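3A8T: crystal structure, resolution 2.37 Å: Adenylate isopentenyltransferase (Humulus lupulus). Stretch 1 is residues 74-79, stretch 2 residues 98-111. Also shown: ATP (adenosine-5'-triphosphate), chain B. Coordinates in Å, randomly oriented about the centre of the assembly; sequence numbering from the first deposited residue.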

# COMPACT_ATOMS: atom_id res chain seq x y z
N MET A 74 -6.10 -1.07 3.15
CA MET A 74 -6.46 0.25 3.67
C MET A 74 -6.91 1.12 2.48
O MET A 74 -7.84 1.93 2.59
CB MET A 74 -5.26 0.91 4.39
CG MET A 74 -4.97 0.33 5.78
SD MET A 74 -6.47 0.47 6.88
CE MET A 74 -6.95 -1.20 6.94
N GLN A 75 -6.27 0.92 1.33
CA GLN A 75 -6.55 1.68 0.13
C GLN A 75 -7.89 1.42 -0.51
O GLN A 75 -8.25 2.11 -1.47
CB GLN A 75 -5.44 1.46 -0.90
CG GLN A 75 -4.14 2.10 -0.48
CD GLN A 75 -3.11 2.16 -1.57
OE1 GLN A 75 -3.36 1.81 -2.70
NE2 GLN A 75 -1.95 2.63 -1.23
N VAL A 76 -8.64 0.45 0.02
CA VAL A 76 -9.91 0.12 -0.57
C VAL A 76 -10.93 1.14 -0.10
O VAL A 76 -11.93 1.32 -0.74
CB VAL A 76 -10.45 -1.34 -0.18
CG1 VAL A 76 -9.55 -2.40 -0.74
CG2 VAL A 76 -10.57 -1.54 1.37
N TYR A 77 -10.64 1.83 0.99
CA TYR A 77 -11.59 2.78 1.55
C TYR A 77 -11.43 4.15 0.98
O TYR A 77 -10.32 4.53 0.69
CB TYR A 77 -11.39 2.89 3.05
CG TYR A 77 -11.52 1.58 3.79
CD1 TYR A 77 -12.75 0.95 3.92
CD2 TYR A 77 -10.40 0.95 4.33
CE1 TYR A 77 -12.85 -0.28 4.56
CE2 TYR A 77 -10.50 -0.27 4.97
CZ TYR A 77 -11.71 -0.88 5.08
OH TYR A 77 -11.81 -2.09 5.69
N LYS A 78 -12.54 4.87 0.81
CA LYS A 78 -12.50 6.25 0.32
C LYS A 78 -11.96 7.01 1.53
O LYS A 78 -12.38 6.75 2.66
CB LYS A 78 -13.90 6.77 0.00
CG LYS A 78 -14.83 5.76 -0.67
CD LYS A 78 -16.27 6.21 -0.63
CE LYS A 78 -16.68 6.54 0.83
NZ LYS A 78 -17.79 7.57 1.05
N GLY A 79 -11.05 7.94 1.34
CA GLY A 79 -10.57 8.65 2.51
C GLY A 79 -9.08 8.52 2.75
O GLY A 79 -8.45 7.55 2.26
N HIS A 98 -9.54 -0.45 -9.94
CA HIS A 98 -10.66 -1.05 -9.23
C HIS A 98 -10.31 -1.33 -7.76
O HIS A 98 -9.17 -1.56 -7.42
CB HIS A 98 -11.05 -2.34 -9.92
CG HIS A 98 -11.18 -2.19 -11.40
ND1 HIS A 98 -12.38 -1.88 -12.02
CD2 HIS A 98 -10.26 -2.29 -12.39
CE1 HIS A 98 -12.19 -1.80 -13.32
NE2 HIS A 98 -10.91 -2.05 -13.57
N LEU A 99 -11.32 -1.31 -6.90
CA LEU A 99 -11.14 -1.58 -5.49
C LEU A 99 -10.19 -0.55 -4.90
O LEU A 99 -9.43 -0.84 -3.97
CB LEU A 99 -10.61 -3.00 -5.30
CG LEU A 99 -11.44 -4.26 -5.56
CD1 LEU A 99 -11.65 -4.94 -4.28
CD2 LEU A 99 -12.76 -3.97 -6.23
N LEU A 100 -10.23 0.65 -5.43
CA LEU A 100 -9.36 1.72 -4.93
C LEU A 100 -10.15 2.92 -4.50
O LEU A 100 -10.66 3.69 -5.31
CB LEU A 100 -8.32 2.13 -5.98
CG LEU A 100 -7.34 3.25 -5.55
CD1 LEU A 100 -6.63 2.91 -4.28
CD2 LEU A 100 -6.32 3.50 -6.68
N GLY A 101 -10.29 3.04 -3.19
CA GLY A 101 -10.99 4.17 -2.59
C GLY A 101 -12.46 4.23 -2.87
O GLY A 101 -13.00 5.33 -3.02
N GLU A 102 -13.12 3.09 -2.93
CA GLU A 102 -14.53 3.12 -3.21
C GLU A 102 -15.39 2.52 -2.12
O GLU A 102 -16.60 2.52 -2.26
CB GLU A 102 -14.83 2.41 -4.53
CG GLU A 102 -14.14 2.98 -5.76
CD GLU A 102 -14.48 2.20 -7.02
OE1 GLU A 102 -15.65 2.29 -7.46
OE2 GLU A 102 -13.60 1.50 -7.56
N VAL A 103 -14.79 1.98 -1.07
CA VAL A 103 -15.56 1.41 0.03
C VAL A 103 -15.78 2.50 1.08
O VAL A 103 -14.88 3.21 1.43
CB VAL A 103 -14.81 0.21 0.66
CG1 VAL A 103 -15.66 -0.41 1.78
CG2 VAL A 103 -14.47 -0.82 -0.43
N ASP A 104 -17.00 2.65 1.57
CA ASP A 104 -17.30 3.67 2.57
C ASP A 104 -16.88 3.16 3.92
O ASP A 104 -17.48 2.25 4.47
CB ASP A 104 -18.79 4.00 2.59
CG ASP A 104 -19.11 5.17 3.52
OD1 ASP A 104 -18.43 5.33 4.57
OD2 ASP A 104 -20.06 5.94 3.19
N PRO A 105 -15.82 3.75 4.48
CA PRO A 105 -15.33 3.33 5.80
C PRO A 105 -16.45 3.20 6.86
O PRO A 105 -16.42 2.33 7.73
CB PRO A 105 -14.29 4.40 6.13
CG PRO A 105 -14.69 5.57 5.29
CD PRO A 105 -15.10 4.94 4.00
N ALA A 106 -17.45 4.08 6.77
CA ALA A 106 -18.57 4.05 7.69
C ALA A 106 -19.19 2.67 7.75
O ALA A 106 -19.59 2.26 8.83
CB ALA A 106 -19.64 5.07 7.28
N ARG A 107 -19.26 1.96 6.63
CA ARG A 107 -19.86 0.62 6.61
C ARG A 107 -19.09 -0.56 7.25
O ARG A 107 -19.50 -1.72 7.12
CB ARG A 107 -20.24 0.20 5.18
CG ARG A 107 -21.13 1.19 4.49
CD ARG A 107 -21.84 0.56 3.31
NE ARG A 107 -22.13 1.59 2.33
CZ ARG A 107 -22.63 2.78 2.66
NH1 ARG A 107 -22.91 3.06 3.94
NH2 ARG A 107 -22.81 3.70 1.72
N GLY A 108 -17.99 -0.25 7.94
CA GLY A 108 -17.18 -1.27 8.59
C GLY A 108 -16.01 -1.84 7.77
O GLY A 108 -15.63 -1.34 6.72
N GLU A 109 -15.46 -2.93 8.25
CA GLU A 109 -14.34 -3.49 7.55
C GLU A 109 -14.72 -4.28 6.28
O GLU A 109 -15.75 -4.93 6.22
CB GLU A 109 -13.56 -4.38 8.52
CG GLU A 109 -12.09 -4.48 8.16
CD GLU A 109 -11.19 -4.95 9.32
OE1 GLU A 109 -11.00 -4.20 10.31
OE2 GLU A 109 -10.68 -6.10 9.22
N LEU A 110 -13.89 -4.16 5.26
CA LEU A 110 -14.09 -4.91 4.03
C LEU A 110 -13.35 -6.17 4.36
O LEU A 110 -12.14 -6.16 4.36
CB LEU A 110 -13.38 -4.29 2.83
CG LEU A 110 -13.70 -5.16 1.60
CD1 LEU A 110 -15.18 -4.92 1.26
CD2 LEU A 110 -12.82 -4.87 0.38
N THR A 111 -14.07 -7.24 4.67
CA THR A 111 -13.39 -8.48 5.01
C THR A 111 -12.72 -9.10 3.80
O THR A 111 -13.01 -8.76 2.68
CB THR A 111 -14.37 -9.52 5.50
OG1 THR A 111 -15.16 -9.96 4.37
CG2 THR A 111 -15.26 -8.94 6.66
PG ATP B . -2.73 -8.43 8.84
O1G ATP B . -3.82 -9.39 8.46
O2G ATP B . -3.41 -7.26 9.74
O3G ATP B . -1.60 -9.17 9.72
PB ATP B . -2.61 -8.11 6.10
O1B ATP B . -1.99 -9.23 5.46
O2B ATP B . -4.12 -8.42 6.29
O3B ATP B . -1.93 -7.80 7.52
PA ATP B . -1.37 -5.68 5.40
O1A ATP B . -0.06 -6.17 5.80
O2A ATP B . -1.15 -4.87 4.01
O3A ATP B . -2.50 -6.84 5.10
O5' ATP B . -1.94 -4.54 6.42
C5' ATP B . -1.73 -4.85 7.77
C4' ATP B . -1.80 -3.53 8.52
O4' ATP B . -0.79 -2.66 8.01
C3' ATP B . -3.12 -2.75 8.34
O3' ATP B . -4.10 -3.16 9.28
C2' ATP B . -2.66 -1.29 8.52
O2' ATP B . -2.66 -0.96 9.87
C1' ATP B . -1.26 -1.25 7.96
N9 ATP B . -1.26 -0.75 6.56
C8 ATP B . -1.27 -1.52 5.40
N7 ATP B . -1.38 -0.75 4.34
C5 ATP B . -1.45 0.56 4.73
C6 ATP B . -1.58 1.85 4.08
N6 ATP B . -1.68 1.97 2.71
N1 ATP B . -1.61 2.95 4.85
C2 ATP B . -1.52 2.87 6.18
N3 ATP B . -1.40 1.71 6.83
C4 ATP B . -1.36 0.56 6.18

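Stretch 1 opens with a type I beta turn from Met74 to Tyr77, closed by Tyr77 N to Met74 O (3.2 Å), and then extends alongside stretch 2, which is mostly loop with a short 3-10 segment at 105-107. A single beta bridge pairs Tyr77 with Val103: Val103 N donates to Val76 O (3.0 Å) and Lys78 N to Val103 O (2.9 Å), both nearly straight. Just before the bridge, Gly101 N donates to Gln75 O (2.8 Å), and Glu102 N adds a weak bond to Val76 O (3.1 Å), so that carbonyl accepts from two successive amides. The positive phi of Gly101 favours glycine, and its CA lies 3.4 Å from Tyr77 O in a CA-H...O contact.

Among the side chains, Val76 meets Val103 (CB to CG2, 4.1 Å) and Leu110 (CG2 to CD2, 4.1 Å) in apolar contact. The CA-to-CB bond of Tyr77 points away overall, yet the ring comes back to stretch 2: CD1 rests 3.9 Å from Val103 CG1, and OH accepts a hydrogen bond from Leu110 N (3.0 Å, 168°) at the ring edge, tying the far end of stretch 2 to the turn. The exposed Lys78 reaches along stretch 2, and its NZ forms a salt bridge with Asp104 OD2 (3.5 Å). Met74 makes no contact with stretch 2; its CG lies 3.6 Å from ATP C4.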